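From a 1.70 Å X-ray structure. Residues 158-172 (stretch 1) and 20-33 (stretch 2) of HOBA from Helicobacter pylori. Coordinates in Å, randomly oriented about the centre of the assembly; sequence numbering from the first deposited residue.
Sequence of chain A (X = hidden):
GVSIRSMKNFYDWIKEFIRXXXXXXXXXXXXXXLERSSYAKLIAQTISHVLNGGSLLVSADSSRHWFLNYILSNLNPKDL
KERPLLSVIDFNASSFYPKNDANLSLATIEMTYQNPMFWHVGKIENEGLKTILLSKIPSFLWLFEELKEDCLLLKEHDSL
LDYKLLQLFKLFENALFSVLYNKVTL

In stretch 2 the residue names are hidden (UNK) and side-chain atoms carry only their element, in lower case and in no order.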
# COMPACT_ATOMS: atom_id res chain seq x y z
N ASP A 158 -16.69 15.89 17.11
CA ASP A 158 -16.65 15.33 18.46
C ASP A 158 -15.19 14.99 18.76
O ASP A 158 -14.56 14.18 18.03
CB ASP A 158 -17.56 14.10 18.47
CG ASP A 158 -17.52 13.31 19.76
OD1 ASP A 158 -16.80 13.66 20.73
OD2 ASP A 158 -18.26 12.29 19.80
N SER A 159 -14.62 15.63 19.79
CA SER A 159 -13.22 15.38 20.11
C SER A 159 -12.98 13.92 20.52
O SER A 159 -11.85 13.48 20.49
CB SER A 159 -12.69 16.30 21.20
OG SER A 159 -13.38 16.08 22.42
N LEU A 160 -14.05 13.21 20.91
CA LEU A 160 -13.97 11.79 21.31
C LEU A 160 -14.32 10.79 20.21
O LEU A 160 -14.37 9.58 20.45
CB LEU A 160 -14.79 11.52 22.60
CG LEU A 160 -14.38 12.37 23.81
CD1 LEU A 160 -15.33 12.05 24.98
CD2 LEU A 160 -12.93 12.12 24.25
N LEU A 161 -14.52 11.31 18.98
CA LEU A 161 -14.91 10.47 17.85
C LEU A 161 -14.04 9.22 17.71
O LEU A 161 -14.57 8.12 17.52
CB LEU A 161 -14.87 11.28 16.55
CG LEU A 161 -15.20 10.41 15.32
CD1 LEU A 161 -16.68 9.93 15.36
CD2 LEU A 161 -14.88 11.20 14.04
N ASP A 162 -12.72 9.39 17.77
CA ASP A 162 -11.82 8.25 17.53
C ASP A 162 -12.09 7.10 18.53
O ASP A 162 -12.12 5.94 18.15
CB ASP A 162 -10.37 8.71 17.58
CG ASP A 162 -10.03 9.70 16.47
OD1 ASP A 162 -10.80 9.81 15.49
OD2 ASP A 162 -8.98 10.37 16.58
N TYR A 163 -12.30 7.44 19.81
CA TYR A 163 -12.65 6.41 20.78
C TYR A 163 -14.00 5.75 20.47
O TYR A 163 -14.15 4.53 20.61
CB TYR A 163 -12.76 7.04 22.17
CG TYR A 163 -11.52 7.75 22.68
CD1 TYR A 163 -10.47 7.03 23.24
CD2 TYR A 163 -11.44 9.14 22.67
CE1 TYR A 163 -9.34 7.68 23.78
CE2 TYR A 163 -10.32 9.80 23.19
CZ TYR A 163 -9.28 9.06 23.74
OH TYR A 163 -8.21 9.73 24.30
N LYS A 164 -14.98 6.56 20.06
CA LYS A 164 -16.31 6.04 19.76
C LYS A 164 -16.27 5.07 18.60
O LYS A 164 -16.97 4.05 18.59
CB LYS A 164 -17.27 7.21 19.45
CG LYS A 164 -17.50 8.09 20.69
CD LYS A 164 -18.59 9.18 20.47
CE LYS A 164 -18.66 10.03 21.76
NZ LYS A 164 -19.62 11.15 21.65
N LEU A 165 -15.42 5.35 17.62
CA LEU A 165 -15.25 4.41 16.51
C LEU A 165 -14.77 3.04 17.01
O LEU A 165 -15.32 2.02 16.64
CB LEU A 165 -14.32 4.99 15.44
CG LEU A 165 -14.88 6.18 14.64
CD1 LEU A 165 -13.80 6.77 13.75
CD2 LEU A 165 -16.10 5.74 13.79
N LEU A 166 -13.74 3.03 17.85
CA LEU A 166 -13.25 1.78 18.45
C LEU A 166 -14.37 1.08 19.22
O LEU A 166 -14.52 -0.15 19.16
CB LEU A 166 -12.07 2.04 19.39
CG LEU A 166 -10.81 2.62 18.76
CD1 LEU A 166 -9.74 2.67 19.83
CD2 LEU A 166 -10.35 1.77 17.59
N GLN A 167 -15.12 1.87 19.97
CA GLN A 167 -16.13 1.32 20.86
C GLN A 167 -17.24 0.66 20.02
O GLN A 167 -17.71 -0.45 20.33
CB GLN A 167 -16.67 2.42 21.75
CG GLN A 167 -17.55 1.86 22.84
CD GLN A 167 -18.17 2.96 23.69
OE1 GLN A 167 -17.73 4.11 23.67
NE2 GLN A 167 -19.26 2.60 24.38
N LEU A 168 -17.65 1.33 18.94
CA LEU A 168 -18.68 0.74 18.06
C LEU A 168 -18.16 -0.51 17.35
O LEU A 168 -18.90 -1.48 17.17
CB LEU A 168 -19.15 1.76 17.02
CG LEU A 168 -19.95 2.93 17.61
CD1 LEU A 168 -20.00 4.03 16.56
CD2 LEU A 168 -21.38 2.48 18.10
N PHE A 169 -16.90 -0.49 16.93
CA PHE A 169 -16.36 -1.70 16.34
C PHE A 169 -16.39 -2.85 17.32
O PHE A 169 -16.77 -3.98 16.99
CB PHE A 169 -14.92 -1.54 15.84
CG PHE A 169 -14.41 -2.82 15.26
CD1 PHE A 169 -14.75 -3.15 13.96
CD2 PHE A 169 -13.70 -3.73 16.04
CE1 PHE A 169 -14.35 -4.38 13.40
CE2 PHE A 169 -13.29 -4.98 15.51
CZ PHE A 169 -13.62 -5.29 14.17
N LYS A 170 -15.96 -2.59 18.54
CA LYS A 170 -15.87 -3.62 19.55
C LYS A 170 -17.27 -4.14 19.88
O LYS A 170 -17.45 -5.35 20.13
CB LYS A 170 -15.15 -3.10 20.78
CG LYS A 170 -13.61 -2.95 20.55
CD LYS A 170 -12.96 -2.17 21.67
CE LYS A 170 -11.43 -1.95 21.43
NZ LYS A 170 -10.69 -3.26 21.21
N LEU A 171 -18.26 -3.25 19.83
CA LEU A 171 -19.65 -3.67 20.01
C LEU A 171 -20.06 -4.61 18.85
O LEU A 171 -20.61 -5.70 19.09
CB LEU A 171 -20.58 -2.46 20.04
CG LEU A 171 -22.07 -2.76 20.10
CD1 LEU A 171 -22.43 -3.49 21.41
CD2 LEU A 171 -22.85 -1.43 19.98
N PHE A 172 -19.78 -4.18 17.62
CA PHE A 172 -20.07 -4.99 16.46
C PHE A 172 -19.43 -6.37 16.51
O PHE A 172 -20.11 -7.38 16.31
CB PHE A 172 -19.67 -4.28 15.15
CG PHE A 172 -19.81 -5.16 13.96
CD1 PHE A 172 -21.06 -5.41 13.41
CD2 PHE A 172 -18.69 -5.81 13.42
CE1 PHE A 172 -21.20 -6.27 12.32
CE2 PHE A 172 -18.82 -6.67 12.32
CZ PHE A 172 -20.10 -6.89 11.76
N UNK A 20 -7.65 16.08 33.34
CA UNK A 20 -8.80 16.55 32.60
C UNK A 20 -9.17 15.56 31.48
O UNK A 20 -10.34 15.32 31.21
o UNK A 20 -8.87 18.80 34.24
o UNK A 20 -8.06 20.18 32.72
c UNK A 20 -8.53 17.94 32.01
c UNK A 20 -8.49 19.05 33.07
N UNK A 21 -8.16 14.99 30.82
CA UNK A 21 -8.40 14.08 29.70
C UNK A 21 -9.22 12.87 30.17
O UNK A 21 -10.22 12.48 29.55
c UNK A 21 -7.14 12.84 27.84
c UNK A 21 -7.05 13.64 29.12
n UNK A 21 -5.44 12.37 26.19
o UNK A 21 -5.05 11.76 28.32
c UNK A 21 -5.78 12.28 27.47
N UNK A 22 -8.81 12.30 31.30
CA UNK A 22 -9.47 11.10 31.81
C UNK A 22 -10.85 11.46 32.35
O UNK A 22 -11.79 10.69 32.20
N UNK A 23 -10.99 12.65 32.94
CA UNK A 23 -12.28 13.07 33.48
C UNK A 23 -13.32 13.25 32.38
O UNK A 23 -14.48 12.84 32.54
c UNK A 23 -11.42 14.01 35.68
o UNK A 23 -11.65 16.34 36.26
o UNK A 23 -10.72 15.00 37.75
c UNK A 23 -11.26 15.21 36.63
c UNK A 23 -12.11 14.34 34.35
N UNK A 24 -12.90 13.78 31.24
CA UNK A 24 -13.82 13.96 30.12
C UNK A 24 -14.20 12.60 29.51
O UNK A 24 -15.37 12.37 29.20
c UNK A 24 -14.87 15.55 25.68
c UNK A 24 -16.39 16.34 27.40
c UNK A 24 -14.24 15.35 28.04
c UNK A 24 -16.09 16.14 26.04
c UNK A 24 -13.25 14.93 29.09
c UNK A 24 -13.96 15.15 26.68
c UNK A 24 -15.45 15.95 28.39
N UNK A 25 -13.22 11.70 29.36
CA UNK A 25 -13.53 10.33 28.92
C UNK A 25 -14.60 9.71 29.81
O UNK A 25 -15.58 9.13 29.32
c UNK A 25 -12.26 9.46 28.87
c UNK A 25 -12.61 7.93 28.83
c UNK A 25 -11.43 9.90 27.64
c UNK A 25 -9.95 9.44 27.68
N UNK A 26 -14.43 9.86 31.12
CA UNK A 26 -15.36 9.27 32.09
C UNK A 26 -16.73 9.91 31.90
O UNK A 26 -17.78 9.23 31.85
c UNK A 26 -14.85 9.52 33.49
N UNK A 27 -16.74 11.23 31.80
CA UNK A 27 -18.01 11.98 31.71
C UNK A 27 -18.85 11.50 30.54
O UNK A 27 -20.06 11.32 30.65
n UNK A 27 -18.59 16.08 30.02
c UNK A 27 -17.73 13.46 31.56
c UNK A 27 -18.99 14.31 31.57
o UNK A 27 -18.58 16.56 32.21
c UNK A 27 -18.69 15.75 31.28
N UNK A 28 -18.19 11.31 29.40
CA UNK A 28 -18.87 10.98 28.15
C UNK A 28 -19.01 9.49 27.90
O UNK A 28 -19.55 9.08 26.87
c UNK A 28 -19.56 13.74 27.14
o UNK A 28 -19.85 14.67 27.92
c UNK A 28 -18.12 13.17 27.08
c UNK A 28 -18.11 11.64 26.98
n UNK A 28 -20.46 13.16 26.35
N UNK A 29 -18.55 8.71 28.87
CA UNK A 29 -18.43 7.26 28.71
C UNK A 29 -19.77 6.53 28.56
O UNK A 29 -19.80 5.40 28.08
o UNK A 29 -18.42 6.67 31.08
c UNK A 29 -17.65 6.65 29.88
N UNK A 30 -20.87 7.16 29.00
CA UNK A 30 -22.20 6.54 28.85
C UNK A 30 -22.96 6.99 27.61
O UNK A 30 -24.15 6.72 27.49
N UNK A 31 -22.26 7.61 26.66
CA UNK A 31 -22.88 8.19 25.47
C UNK A 31 -23.70 7.15 24.69
O UNK A 31 -24.75 7.47 24.14
c UNK A 31 -22.15 6.95 20.24
c UNK A 31 -21.01 7.80 23.81
c UNK A 31 -20.21 5.67 20.95
c UNK A 31 -21.81 8.82 24.56
c UNK A 31 -20.27 6.34 22.19
n UNK A 31 -19.47 6.23 23.29
c UNK A 31 -21.26 7.32 22.47
c UNK A 31 -22.21 7.62 21.48
c UNK A 31 -19.92 7.11 24.26
c UNK A 31 -21.15 5.99 20.00
N UNK A 32 -23.23 5.91 24.65
CA UNK A 32 -23.91 4.91 23.82
C UNK A 32 -25.27 4.50 24.38
O UNK A 32 -26.15 4.09 23.64
c UNK A 32 -23.80 3.43 21.14
c UNK A 32 -23.38 2.73 22.42
c UNK A 32 -22.99 3.71 23.54
c UNK A 32 -22.14 1.81 22.19
N UNK A 33 -25.45 4.63 25.70
CA UNK A 33 -26.75 4.37 26.35
C UNK A 33 -27.80 5.38 25.88
O UNK A 33 -29.00 5.09 25.89
c UNK A 33 -25.86 3.37 29.97
c UNK A 33 -26.61 4.48 27.86
o UNK A 33 -24.85 3.48 30.71
o UNK A 33 -27.02 3.20 30.41
c UNK A 33 -25.69 3.44 28.47
O HOH W 1 -19.86 12.42 23.77
O HOH W 2 -20.97 4.45 25.85

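Position 20 opens on a helix already under way: two side-chain carbons, the second carrying two oxygens, out of reach of stretch 1. It is Asp20. Position 21 has three carbons ending in one oxygen and one nitrogen, and its end approaches Tyr163; this is Gln21, whose NE2 lies 4.3 Å from Tyr163 OH. Position 22 has no side-chain atoms: Gly22. At 23, three carbons end in two oxygens, far from the partner, giving Glu23.

Position 24 carries one carbon and then a six-carbon ring with no hydroxyl, set against Ser159 and Leu160. It is Phe24. Ser159 OG meets the ring edge at CE2, 3.6 Å away, and Leu160 CD1 is also 3.6 Å from CE2. Position 25 has four carbons, forked at the first, with one arm two carbons long, and they reach Leu160 and Tyr163: Ile25. Its CA-to-CB bond points sideways, yet the longer arm brings CD1 to 3.8 Å from Tyr163 OH.

A single carbon at 26 gives Ala26. Position 27, three carbons ending in an oxygen and a nitrogen, touches nothing on stretch 1; it is Gln27. Position 28 has the same atoms but points toward the partner, its first carbon packing on Leu160. It is Gln28, with CB 3.4 Å from Leu160 CD1. One carbon and one oxygen at 29, directed away, make Ser29; its OG donates to Ala26 O at 2.7 Å. Position 30 is bare: Gly30, inside the type I turn that starts at Gln28.

Position 31 holds one carbon, then fused five- and six-membered rings of eight carbons and one nitrogen, lying against Lys164, Gln167 and Leu168. Only tryptophan fits: Trp31. Position 32 has four carbons forked at the second, near Gln167, Leu168 and Leu171: Leu32. Three carbons and two oxygens at 33, out of reach, give Glu33.

The contact is built around Trp31, which gives up the most surface. Its NE1 donates to Gln167 OE1 at 2.8 Å, a nearly straight bond at the ring edge, while the Lys164 chain, extended with chi2 to chi4 all t, lies over a face, CD 3.7 Å from the six-membered ring centroid. Lys164 NZ adds an off-centre cation-pi contact and salt-bridges Asp158 OD2 at 2.6 Å, so one residue serves both greasy and charged needs. Leu168 and Leu171 pack against Leu32, with Leu171 CD2 4.0 Å from Leu32 CD2. One water joins Gln167 NE2 to Ser29 O and Leu32 N, tying the turn to the helix. The rule is a polar anchor within apolar packing.

Stretch 2 (20-33) DQGEFIAQQSGWLE
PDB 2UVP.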